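Local coordinates for EGF family domain-containing protein (Toxoplasma gondii, PDB 4Z80) that binds a peptide of the rhoptry neck protein RON2L1 and so probably takes part in forming the moving junction during host-cell invasion, at residues R18-P22 with F446-S450; R319-T323 with Q383-M387; N352-V358 with P434-S440; Y403-V409 with G425-S431. All coordinates share one frame; numbering follows the deposited sequence.

Contact 1 of 4, residues R18-P22 with F446-S450; sequences RFNIP and FTSLS
Ile21 sends its CD1 methyl against the turn that follows strand 443-447, 3.7 Å from Thr447 CB and 3.5 Å from Ser448 OG. Its CG1 lies anti to the carbonyl carbon (chi1 -72°) and the chain then runs straight on, which carries CD1 toward the other segment. Leu449 runs past Ile21 in the opposite direction, CD1 resting 3.8 Å from Ile21 CG1. Phe19 comes in beside them: its CD1 stands 4.0 Å from Thr447 CG2, the two side chains crossing at about a right angle, while Arg18 CG lies over the centre of one ring face.

Thr447 divides its two branches. CG2 turns to the phenylalanine; Thr447 OG1, set between backbone N and carbonyl carbon (chi1 82°), accepts from Leu449 N at 3.1 Å in an ST turn and donates to Ser450 OG at 2.8 Å. Residues 447-450 form a type I beta turn. Bonds from Phe19 O to Trp405 NE1 and from Ser448 OG to His404 ND1 tie the two segments to Trp405 and to His404 just before it.

Across the contact itself no hydrogen bond forms: methyl groups and a ring do the joining, while the turn's hydroxyls find their partners within it or at His404.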
# COMPACT_ATOMS: atom_id res chain seq x y z
N ARG A 18 -11.75 17.34 -4.73
CA ARG A 18 -10.73 16.48 -4.12
C ARG A 18 -11.23 15.85 -2.82
O ARG A 18 -10.59 14.93 -2.29
CB ARG A 18 -9.43 17.27 -3.87
CG ARG A 18 -9.48 18.27 -2.72
CD ARG A 18 -8.27 19.23 -2.74
NE ARG A 18 -8.13 19.82 -4.06
CZ ARG A 18 -7.00 20.32 -4.55
NH1 ARG A 18 -5.89 20.32 -3.83
NH2 ARG A 18 -6.98 20.82 -5.78
N PHE A 19 -12.37 16.32 -2.31
CA PHE A 19 -12.92 15.79 -1.06
C PHE A 19 -14.10 14.85 -1.32
O PHE A 19 -14.71 14.35 -0.37
CB PHE A 19 -13.34 16.94 -0.13
CG PHE A 19 -12.19 17.84 0.24
CD1 PHE A 19 -11.16 17.39 1.05
CD2 PHE A 19 -12.13 19.13 -0.25
CE1 PHE A 19 -10.09 18.22 1.37
CE2 PHE A 19 -11.06 19.96 0.07
CZ PHE A 19 -10.05 19.50 0.88
N ASN A 20 -14.40 14.58 -2.59
CA ASN A 20 -15.52 13.68 -2.92
C ASN A 20 -15.05 12.23 -2.94
O ASN A 20 -14.84 11.63 -4.00
CB ASN A 20 -16.15 14.05 -4.26
CG ASN A 20 -17.47 13.35 -4.48
OD1 ASN A 20 -17.79 12.40 -3.78
ND2 ASN A 20 -18.24 13.81 -5.46
N ILE A 21 -14.92 11.68 -1.75
CA ILE A 21 -14.25 10.39 -1.56
C ILE A 21 -15.00 9.23 -2.23
O ILE A 21 -14.39 8.44 -2.92
CB ILE A 21 -14.02 10.14 -0.05
CG1 ILE A 21 -12.91 11.09 0.44
CG2 ILE A 21 -13.63 8.68 0.23
CD1 ILE A 21 -12.71 11.10 1.93
N PRO A 22 -16.34 9.14 -2.05
CA PRO A 22 -16.99 8.01 -2.74
C PRO A 22 -16.87 8.06 -4.27
O PRO A 22 -16.75 7.01 -4.90
CB PRO A 22 -18.45 8.13 -2.29
CG PRO A 22 -18.37 8.80 -0.97
CD PRO A 22 -17.27 9.84 -1.16
N PHE A 446 -11.77 16.94 9.23
CA PHE A 446 -11.11 15.69 8.87
C PHE A 446 -11.84 14.97 7.74
O PHE A 446 -13.06 15.12 7.60
CB PHE A 446 -11.06 14.73 10.06
CG PHE A 446 -10.23 15.20 11.22
CD1 PHE A 446 -10.77 16.03 12.19
CD2 PHE A 446 -8.92 14.77 11.38
CE1 PHE A 446 -10.01 16.46 13.27
CE2 PHE A 446 -8.15 15.19 12.47
CZ PHE A 446 -8.70 16.03 13.41
N THR A 447 -11.10 14.19 6.95
CA THR A 447 -11.70 13.18 6.09
C THR A 447 -11.20 11.80 6.51
O THR A 447 -10.23 11.66 7.25
CB THR A 447 -11.38 13.35 4.57
OG1 THR A 447 -10.09 12.81 4.26
CG2 THR A 447 -11.51 14.81 4.13
N SER A 448 -11.87 10.77 6.01
CA SER A 448 -11.50 9.40 6.32
C SER A 448 -10.16 8.97 5.73
O SER A 448 -9.62 7.93 6.11
CB SER A 448 -12.61 8.46 5.84
OG SER A 448 -12.89 8.64 4.47
N LEU A 449 -9.64 9.76 4.79
CA LEU A 449 -8.33 9.52 4.18
C LEU A 449 -7.23 10.43 4.74
O LEU A 449 -6.07 10.32 4.34
CB LEU A 449 -8.44 9.70 2.66
CG LEU A 449 -9.22 8.61 1.92
CD1 LEU A 449 -9.64 9.10 0.56
CD2 LEU A 449 -8.39 7.34 1.79
N SER A 450 -7.60 11.32 5.67
CA SER A 450 -6.65 12.26 6.29
C SER A 450 -5.83 11.60 7.39
O SER A 450 -6.29 10.68 8.07
CB SER A 450 -7.39 13.45 6.92
OG SER A 450 -8.30 14.06 6.03

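Contact 2 of 4, residues R319-T323 with Q383-M387. With SO4 (sulfate ion), chain H.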
# COMPACT_ATOMS: atom_id res chain seq x y z
N ARG A 319 -5.36 -5.05 12.03
CA ARG A 319 -6.39 -4.11 11.59
C ARG A 319 -5.74 -2.79 11.26
O ARG A 319 -4.66 -2.49 11.76
CB ARG A 319 -7.48 -3.93 12.66
CG ARG A 319 -7.03 -3.21 13.93
CD ARG A 319 -8.12 -3.26 15.01
NE ARG A 319 -8.44 -4.64 15.33
CZ ARG A 319 -9.45 -5.04 16.10
NH1 ARG A 319 -10.29 -4.17 16.65
NH2 ARG A 319 -9.62 -6.34 16.29
N PRO A 320 -6.40 -1.98 10.42
CA PRO A 320 -5.82 -0.66 10.13
C PRO A 320 -5.95 0.26 11.32
O PRO A 320 -6.95 0.22 12.04
CB PRO A 320 -6.66 -0.15 8.95
CG PRO A 320 -7.47 -1.32 8.49
CD PRO A 320 -7.65 -2.19 9.68
N MET A 321 -4.93 1.09 11.53
CA MET A 321 -4.94 2.08 12.60
C MET A 321 -4.33 3.38 12.12
O MET A 321 -3.41 3.37 11.30
CB MET A 321 -4.17 1.60 13.83
CG MET A 321 -4.83 0.49 14.62
SD MET A 321 -3.85 0.06 16.08
CE MET A 321 -3.96 1.55 17.05
N LYS A 322 -4.84 4.48 12.64
CA LYS A 322 -4.20 5.78 12.52
C LYS A 322 -3.96 6.36 13.89
O LYS A 322 -4.82 6.26 14.76
CB LYS A 322 -5.06 6.76 11.72
CG LYS A 322 -5.35 6.32 10.31
CD LYS A 322 -6.04 7.40 9.49
CE LYS A 322 -6.31 6.92 8.10
NZ LYS A 322 -6.93 7.97 7.25
N THR A 323 -2.81 7.00 14.08
CA THR A 323 -2.51 7.72 15.31
C THR A 323 -1.83 9.02 14.91
O THR A 323 -1.39 9.15 13.77
CB THR A 323 -1.59 6.94 16.25
OG1 THR A 323 -0.33 6.72 15.60
CG2 THR A 323 -2.21 5.62 16.62
N GLN A 383 -9.73 9.47 14.13
CA GLN A 383 -9.64 8.01 14.25
C GLN A 383 -11.00 7.35 14.09
O GLN A 383 -11.15 6.40 13.32
CB GLN A 383 -9.05 7.62 15.60
CG GLN A 383 -7.58 7.94 15.76
CD GLN A 383 -7.09 7.72 17.18
OE1 GLN A 383 -7.78 8.05 18.14
NE2 GLN A 383 -5.90 7.15 17.31
N ARG A 384 -11.99 7.84 14.82
CA ARG A 384 -13.31 7.23 14.73
C ARG A 384 -13.93 7.47 13.35
O ARG A 384 -14.62 6.59 12.84
CB ARG A 384 -14.24 7.74 15.83
CG ARG A 384 -13.97 7.14 17.21
CD ARG A 384 -13.94 5.58 17.25
NE ARG A 384 -15.25 4.95 17.06
CZ ARG A 384 -15.46 3.63 17.05
NH1 ARG A 384 -16.67 3.13 16.89
NH2 ARG A 384 -14.44 2.80 17.21
N LEU A 385 -13.71 8.63 12.75
CA LEU A 385 -14.17 8.85 11.38
C LEU A 385 -13.66 7.74 10.45
O LEU A 385 -14.42 7.14 9.69
CB LEU A 385 -13.73 10.22 10.87
CG LEU A 385 -14.05 10.51 9.41
CD1 LEU A 385 -15.56 10.50 9.16
CD2 LEU A 385 -13.45 11.85 9.00
N PHE A 386 -12.36 7.47 10.52
CA PHE A 386 -11.73 6.42 9.73
C PHE A 386 -12.39 5.06 9.98
O PHE A 386 -12.72 4.33 9.04
CB PHE A 386 -10.23 6.39 10.09
CG PHE A 386 -9.43 5.31 9.41
CD1 PHE A 386 -9.45 5.14 8.04
CD2 PHE A 386 -8.58 4.50 10.17
CE1 PHE A 386 -8.67 4.17 7.44
CE2 PHE A 386 -7.81 3.53 9.58
CZ PHE A 386 -7.85 3.36 8.21
N MET A 387 -12.61 4.74 11.26
CA MET A 387 -13.18 3.46 11.65
C MET A 387 -14.67 3.34 11.33
O MET A 387 -15.19 2.23 11.32
CB MET A 387 -12.96 3.22 13.15
CG MET A 387 -11.49 3.18 13.56
SD MET A 387 -11.22 3.31 15.34
CE MET A 387 -11.56 1.63 15.83
S SO4 H . -11.82 2.75 19.85
O1 SO4 H . -12.47 1.44 19.64
O2 SO4 H . -11.81 3.50 18.60
O3 SO4 H . -10.48 2.53 20.37
O4 SO4 H . -12.58 3.53 20.83
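The Phe386 ring has Lys322 CE over the centre of one face, 3.5 Å from the centroid and only 8° off the ring normal, a CH-pi contact. Lys322 NZ stands over the same face at 4.3 Å from the centroid, close enough for a cation-pi interaction. Met321 N approaches the ring edge near its plane, and Pro320 CB meets Phe386 CZ obliquely at 3.8 Å. At the second flat group, Lys322 O lies close to the plane of the Gln383 amide: the bond from Gln383 NE2 to Lys322 O is 2.9 Å long, nearly straight at 165°, and lies in the carbonyl plane. At the edge of the Arg384 guanidinium, NH2 donates to sulfate O2 at 3.1 Å; the ion probably comes from the crystallisation liquor.

Extended beyond CG, the lysine chain passes across the ring face, at about a right angle to the direction of the Phe386 side chain, and delivers NZ to Asn97 OD1 and the carbonyls of Ser448 and Ser450. Phe386 presents that face to the lysine, its CG being anti to the backbone N (chi1 177°), and the buried ammonium is thus held by several oxygens as well as by the ring.

The contact sets strand 318-321, paired with strand 101-104, and the residues that follow it against the C-terminal turn of helix 378-387, whose Leu385 in turn packs on Phe429 of strand 424-430.

Contact 3 of 4, residues N352-V358 with P434-S440; sequences NVRWGVV and PECLIHS
Trp355 and Pro434 pack closely side by side, Trp355 CE3 lying 3.5 Å from Pro434 CB, with Leu437 CD2 approaching the same ring atom at 3.6 Å. This is the tight face of the ladder: Trp355 CG is anti to the carbonyl carbon (chi1 -59°), pointing the indole the same way as its two neighbours and on toward Trp405 and Phe19, both met edge-to-face.

Strands 353-358 and 436-440 run antiparallel, the former being the middle strand of a three-stranded sheet completed by strand 363-366. Arg354 and Ile438 form a hydrogen-bonded pair, bonded both ways. At Gly356 the regular pattern breaks into a classic beta bulge: Gly356 O takes two donors, Glu435 N at 2.9 Å in the carbonyl plane and Cys436 N at 3.2 Å from well above it. A disulfide joins Cys436 to Cys364, linking the two outer strands across the middle one.

Toward solvent the grip is looser and more polar. Exposed Glu435 reaches back with OE1 to accept from Val358 N at 2.9 Å, and a water links that OE1 to Val358 O. Arg354 lays a guanidinium face over Ile438 CD1, its NH1 bridged by water to His439 O and salt-bridged to Glu468. Buried Asn352 ends the ladder, ND2 donating to a lone pair of Ser440 O at 3.2 Å, with the exposed His439 ring beside it.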
# COMPACT_ATOMS: atom_id res chain seq x y z
N ASN A 352 -9.32 25.21 11.44
CA ASN A 352 -10.16 26.39 11.53
C ASN A 352 -11.24 26.46 10.46
O ASN A 352 -11.63 27.54 10.05
CB ASN A 352 -9.28 27.65 11.47
CG ASN A 352 -8.34 27.76 12.65
OD1 ASN A 352 -7.12 27.78 12.48
ND2 ASN A 352 -8.90 27.84 13.85
N VAL A 353 -11.75 25.31 10.04
CA VAL A 353 -12.87 25.29 9.11
C VAL A 353 -13.86 24.19 9.45
O VAL A 353 -13.54 23.25 10.18
CB VAL A 353 -12.41 25.11 7.64
CG1 VAL A 353 -11.74 26.41 7.13
CG2 VAL A 353 -11.47 23.91 7.50
N ARG A 354 -15.07 24.37 8.92
CA ARG A 354 -16.20 23.45 9.10
C ARG A 354 -16.74 23.03 7.73
O ARG A 354 -16.94 23.88 6.86
CB ARG A 354 -17.32 24.12 9.90
CG ARG A 354 -16.92 24.77 11.20
CD ARG A 354 -17.86 25.92 11.56
NE ARG A 354 -19.24 25.49 11.74
CZ ARG A 354 -20.28 26.31 11.81
NH1 ARG A 354 -20.11 27.63 11.71
NH2 ARG A 354 -21.51 25.82 11.98
N TRP A 355 -17.02 21.74 7.52
CA TRP A 355 -17.61 21.29 6.26
C TRP A 355 -18.99 21.89 6.02
O TRP A 355 -19.82 21.92 6.93
CB TRP A 355 -17.76 19.76 6.22
CG TRP A 355 -16.48 19.00 6.38
CD1 TRP A 355 -16.08 18.28 7.47
CD2 TRP A 355 -15.43 18.86 5.41
NE1 TRP A 355 -14.86 17.71 7.24
CE2 TRP A 355 -14.44 18.05 5.98
CE3 TRP A 355 -15.25 19.34 4.11
CZ2 TRP A 355 -13.26 17.73 5.31
CZ3 TRP A 355 -14.09 19.02 3.44
CH2 TRP A 355 -13.11 18.22 4.04
N GLY A 356 -19.24 22.32 4.79
CA GLY A 356 -20.55 22.85 4.44
C GLY A 356 -20.97 22.58 3.01
O GLY A 356 -20.25 21.95 2.23
N VAL A 357 -22.17 23.06 2.67
CA VAL A 357 -22.67 23.05 1.30
C VAL A 357 -23.09 24.48 0.96
O VAL A 357 -23.36 25.28 1.85
CB VAL A 357 -23.85 22.07 1.12
CG1 VAL A 357 -23.38 20.63 1.35
CG2 VAL A 357 -25.01 22.43 2.04
N VAL A 358 -23.13 24.81 -0.33
CA VAL A 358 -23.39 26.18 -0.73
C VAL A 358 -24.85 26.53 -0.43
O VAL A 358 -25.75 25.71 -0.60
CB VAL A 358 -23.08 26.41 -2.22
CG1 VAL A 358 -23.50 27.81 -2.66
CG2 VAL A 358 -21.59 26.23 -2.48
N PRO A 434 -19.17 17.48 0.58
CA PRO A 434 -19.06 18.92 0.86
C PRO A 434 -18.81 19.79 -0.37
O PRO A 434 -18.20 19.32 -1.34
CB PRO A 434 -17.87 18.99 1.82
CG PRO A 434 -16.99 17.86 1.39
CD PRO A 434 -17.95 16.75 0.99
N GLU A 435 -19.26 21.04 -0.32
CA GLU A 435 -19.14 21.96 -1.44
C GLU A 435 -18.39 23.24 -1.06
O GLU A 435 -18.02 24.02 -1.93
CB GLU A 435 -20.51 22.34 -1.98
CG GLU A 435 -21.36 21.16 -2.40
CD GLU A 435 -22.82 21.54 -2.59
OE1 GLU A 435 -23.17 22.72 -2.40
OE2 GLU A 435 -23.62 20.64 -2.92
N CYS A 436 -18.23 23.46 0.23
CA CYS A 436 -17.57 24.66 0.73
C CYS A 436 -17.15 24.48 2.18
O CYS A 436 -17.48 23.48 2.81
CB CYS A 436 -18.48 25.89 0.60
SG CYS A 436 -20.13 25.71 1.38
N LEU A 437 -16.42 25.46 2.69
CA LEU A 437 -15.96 25.47 4.07
C LEU A 437 -16.30 26.79 4.74
O LEU A 437 -16.31 27.84 4.10
CB LEU A 437 -14.44 25.22 4.12
CG LEU A 437 -13.99 23.86 3.60
CD1 LEU A 437 -12.48 23.87 3.35
CD2 LEU A 437 -14.36 22.76 4.57
N ILE A 438 -16.58 26.72 6.03
CA ILE A 438 -16.84 27.89 6.85
C ILE A 438 -15.69 28.07 7.83
O ILE A 438 -15.33 27.12 8.51
CB ILE A 438 -18.16 27.75 7.66
CG1 ILE A 438 -19.34 27.52 6.73
CG2 ILE A 438 -18.39 28.97 8.55
CD1 ILE A 438 -20.58 27.02 7.45
N HIS A 439 -15.14 29.27 7.92
CA HIS A 439 -14.07 29.52 8.87
C HIS A 439 -14.59 29.60 10.29
O HIS A 439 -15.65 30.18 10.55
CB HIS A 439 -13.33 30.82 8.54
CG HIS A 439 -12.14 31.07 9.41
ND1 HIS A 439 -12.21 31.83 10.56
CD2 HIS A 439 -10.86 30.63 9.32
CE1 HIS A 439 -11.01 31.86 11.13
NE2 HIS A 439 -10.18 31.15 10.39
N SER A 440 -13.84 29.02 11.22
CA SER A 440 -14.13 29.15 12.64
C SER A 440 -12.87 29.01 13.46
O SER A 440 -12.01 28.19 13.16
CB SER A 440 -15.14 28.11 13.09
OG SER A 440 -15.23 28.10 14.51
O HOH W 1 -18.06 29.68 12.05
O HOH W 2 -25.80 23.60 -2.18

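Contact 4 of 4, residues Y403-V409 with G425-S431; sequences YHWATFV and GKCFFYS
Gly425 meets the Phe408 ring obliquely, Gly425 N standing 3.6 Å from Phe408 CZ, and its CA makes a CA-H...O contact of 3.2 Å from Gly425 CA to Val409 O. Lys426 pairs with Val409 through two backbone hydrogen bonds, and its ammonium leads away to Ser374 OG on the next strand. Cys427 is bonded to Cys381 of helix 378-387.

Phe428 pairs with Thr407, again bonded in both directions. Its ring edge takes Val409 CG2, 3.7 Å from Phe428 CE2. On the opposite face of the sheet Phe429 sets CB over the Tyr403 ring, 3.8 Å from the centroid and 27° off the normal. The two rings are near parallel, planes at 16°, but slid so far apart that they barely overlap. Phe429 CD1 also reaches Ala406 CB.

Tyr430 N donates to Trp405 O at 2.9 Å, while Tyr430 O accepts from His404 N at 3.2 Å. The tyrosine's CG is anti to the carbonyl carbon (chi1 -52°), which lays the ring along the strand with its edge at Thr407 OG1, 3.4 Å from Tyr430 CE2; a water joins that hydroxyl to Tyr430 OH. Ser431 closes the segment against Trp405 CZ3, with OG bonded to Arg370.

Such an antiparallel pair in mid-sheet, with a helix disulfide-linked across one face, fits the PAN-type fold of AMA proteins: strands 424-430 and 405-410 are central, flanked by 371-377 and 443-447, and helix 378-387 packs on the Ala406 and Cys427 side.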
# COMPACT_ATOMS: atom_id res chain seq x y z
N TYR A 403 -19.46 7.45 6.78
CA TYR A 403 -18.98 8.79 7.15
C TYR A 403 -17.59 9.02 6.58
O TYR A 403 -16.67 8.27 6.90
CB TYR A 403 -18.92 8.96 8.67
CG TYR A 403 -20.15 8.60 9.47
CD1 TYR A 403 -21.42 8.65 8.91
CD2 TYR A 403 -20.04 8.22 10.80
CE1 TYR A 403 -22.55 8.31 9.66
CE2 TYR A 403 -21.14 7.90 11.55
CZ TYR A 403 -22.38 7.94 10.98
OH TYR A 403 -23.46 7.59 11.78
N HIS A 404 -17.42 10.07 5.77
CA HIS A 404 -16.10 10.38 5.21
C HIS A 404 -15.59 11.76 5.57
O HIS A 404 -14.46 12.09 5.23
CB HIS A 404 -16.12 10.23 3.70
CG HIS A 404 -16.32 8.81 3.27
ND1 HIS A 404 -15.38 7.83 3.51
CD2 HIS A 404 -17.38 8.19 2.72
CE1 HIS A 404 -15.84 6.67 3.08
NE2 HIS A 404 -17.06 6.86 2.60
N TRP A 405 -16.41 12.53 6.27
CA TRP A 405 -16.08 13.90 6.66
C TRP A 405 -16.54 14.09 8.09
O TRP A 405 -17.64 13.67 8.45
CB TRP A 405 -16.77 14.92 5.74
CG TRP A 405 -16.58 14.61 4.30
CD1 TRP A 405 -15.58 15.07 3.48
CD2 TRP A 405 -17.39 13.75 3.49
NE1 TRP A 405 -15.72 14.55 2.22
CE2 TRP A 405 -16.83 13.73 2.19
CE3 TRP A 405 -18.54 12.99 3.73
CZ2 TRP A 405 -17.38 13.00 1.15
CZ3 TRP A 405 -19.08 12.27 2.69
CH2 TRP A 405 -18.50 12.26 1.42
N ALA A 406 -15.70 14.73 8.90
CA ALA A 406 -16.08 15.12 10.24
C ALA A 406 -15.61 16.53 10.55
O ALA A 406 -14.55 16.96 10.07
CB ALA A 406 -15.51 14.16 11.27
N THR A 407 -16.39 17.24 11.35
CA THR A 407 -16.01 18.55 11.87
C THR A 407 -15.87 18.40 13.36
O THR A 407 -16.82 17.98 14.04
CB THR A 407 -17.06 19.64 11.57
OG1 THR A 407 -17.16 19.85 10.16
CG2 THR A 407 -16.71 20.97 12.26
N PHE A 408 -14.69 18.72 13.86
CA PHE A 408 -14.43 18.76 15.29
C PHE A 408 -14.62 20.18 15.79
O PHE A 408 -14.09 21.12 15.22
CB PHE A 408 -13.01 18.29 15.59
CG PHE A 408 -12.66 18.35 17.05
CD1 PHE A 408 -13.09 17.37 17.92
CD2 PHE A 408 -11.87 19.38 17.54
CE1 PHE A 408 -12.77 17.41 19.26
CE2 PHE A 408 -11.53 19.43 18.88
CZ PHE A 408 -11.98 18.44 19.74
N VAL A 409 -15.42 20.33 16.84
CA VAL A 409 -15.66 21.63 17.46
C VAL A 409 -15.14 21.58 18.89
O VAL A 409 -15.72 20.93 19.75
CB VAL A 409 -17.16 21.99 17.44
CG1 VAL A 409 -17.39 23.39 18.03
CG2 VAL A 409 -17.72 21.89 16.02
N GLY A 425 -13.81 18.25 22.78
CA GLY A 425 -14.95 18.86 22.13
C GLY A 425 -15.84 17.81 21.51
O GLY A 425 -15.85 16.65 21.92
N LYS A 426 -16.59 18.23 20.50
CA LYS A 426 -17.60 17.41 19.87
C LYS A 426 -17.23 17.09 18.43
O LYS A 426 -16.81 17.98 17.69
CB LYS A 426 -18.94 18.13 19.93
CG LYS A 426 -20.14 17.22 19.88
CD LYS A 426 -21.38 18.00 20.28
CE LYS A 426 -22.55 17.09 20.59
NZ LYS A 426 -23.06 17.37 21.96
N CYS A 427 -17.36 15.82 18.05
CA CYS A 427 -17.17 15.37 16.67
C CYS A 427 -18.49 15.22 15.96
O CYS A 427 -19.36 14.51 16.44
CB CYS A 427 -16.49 14.02 16.59
SG CYS A 427 -15.22 13.72 17.75
N PHE A 428 -18.63 15.87 14.81
CA PHE A 428 -19.83 15.73 13.99
C PHE A 428 -19.49 14.97 12.73
O PHE A 428 -18.60 15.36 11.99
CB PHE A 428 -20.42 17.10 13.64
CG PHE A 428 -20.89 17.86 14.83
CD1 PHE A 428 -22.17 17.69 15.32
CD2 PHE A 428 -20.05 18.75 15.48
CE1 PHE A 428 -22.60 18.39 16.42
CE2 PHE A 428 -20.48 19.45 16.58
CZ PHE A 428 -21.76 19.27 17.05
N PHE A 429 -20.22 13.88 12.47
CA PHE A 429 -19.94 13.00 11.34
C PHE A 429 -20.94 13.20 10.21
O PHE A 429 -22.14 13.34 10.44
CB PHE A 429 -19.97 11.53 11.79
CG PHE A 429 -18.97 11.18 12.85
CD1 PHE A 429 -17.64 11.00 12.54
CD2 PHE A 429 -19.38 10.98 14.16
CE1 PHE A 429 -16.72 10.66 13.52
CE2 PHE A 429 -18.46 10.65 15.14
CZ PHE A 429 -17.13 10.49 14.82
N TYR A 430 -20.43 13.19 8.98
CA TYR A 430 -21.24 13.46 7.79
C TYR A 430 -21.09 12.39 6.72
O TYR A 430 -20.00 11.82 6.54
CB TYR A 430 -20.84 14.80 7.19
CG TYR A 430 -20.84 15.95 8.16
CD1 TYR A 430 -22.03 16.52 8.60
CD2 TYR A 430 -19.64 16.50 8.61
CE1 TYR A 430 -22.02 17.59 9.47
CE2 TYR A 430 -19.63 17.55 9.49
CZ TYR A 430 -20.81 18.10 9.91
OH TYR A 430 -20.78 19.16 10.79
N SER A 431 -22.17 12.18 5.96
CA SER A 431 -22.13 11.34 4.77
C SER A 431 -22.49 12.13 3.50
O SER A 431 -22.65 11.55 2.43
CB SER A 431 -23.08 10.15 4.92
OG SER A 431 -24.42 10.58 5.04
O HOH W 3 -19.46 21.21 9.58

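In the fold
Contacts 1 and 4 are buried, whereas contacts 2 and 3 are only partly so. Contacts 1 and 4 meet at one sheet, where strands 443-447 and 405-410 are neighbours; contact 4 is ladder hydrogen bonding with aromatic cover, contact 1 apolar contact with an N-terminal segment. Contact 3 is a second ladder, in a separate sheet; Trp355 connects it with contacts 1 and 4, packing on Phe19 and Thr447 and donating weakly from NE1 to Ala406 O. Contact 2, about 14 Å from contacts 1 and 4 between centres, brings a lysine whose ammonium ends on the turn of contact 1, while Leu385 of its helix reaches contact 4. Contacts 2 and 3 do not touch.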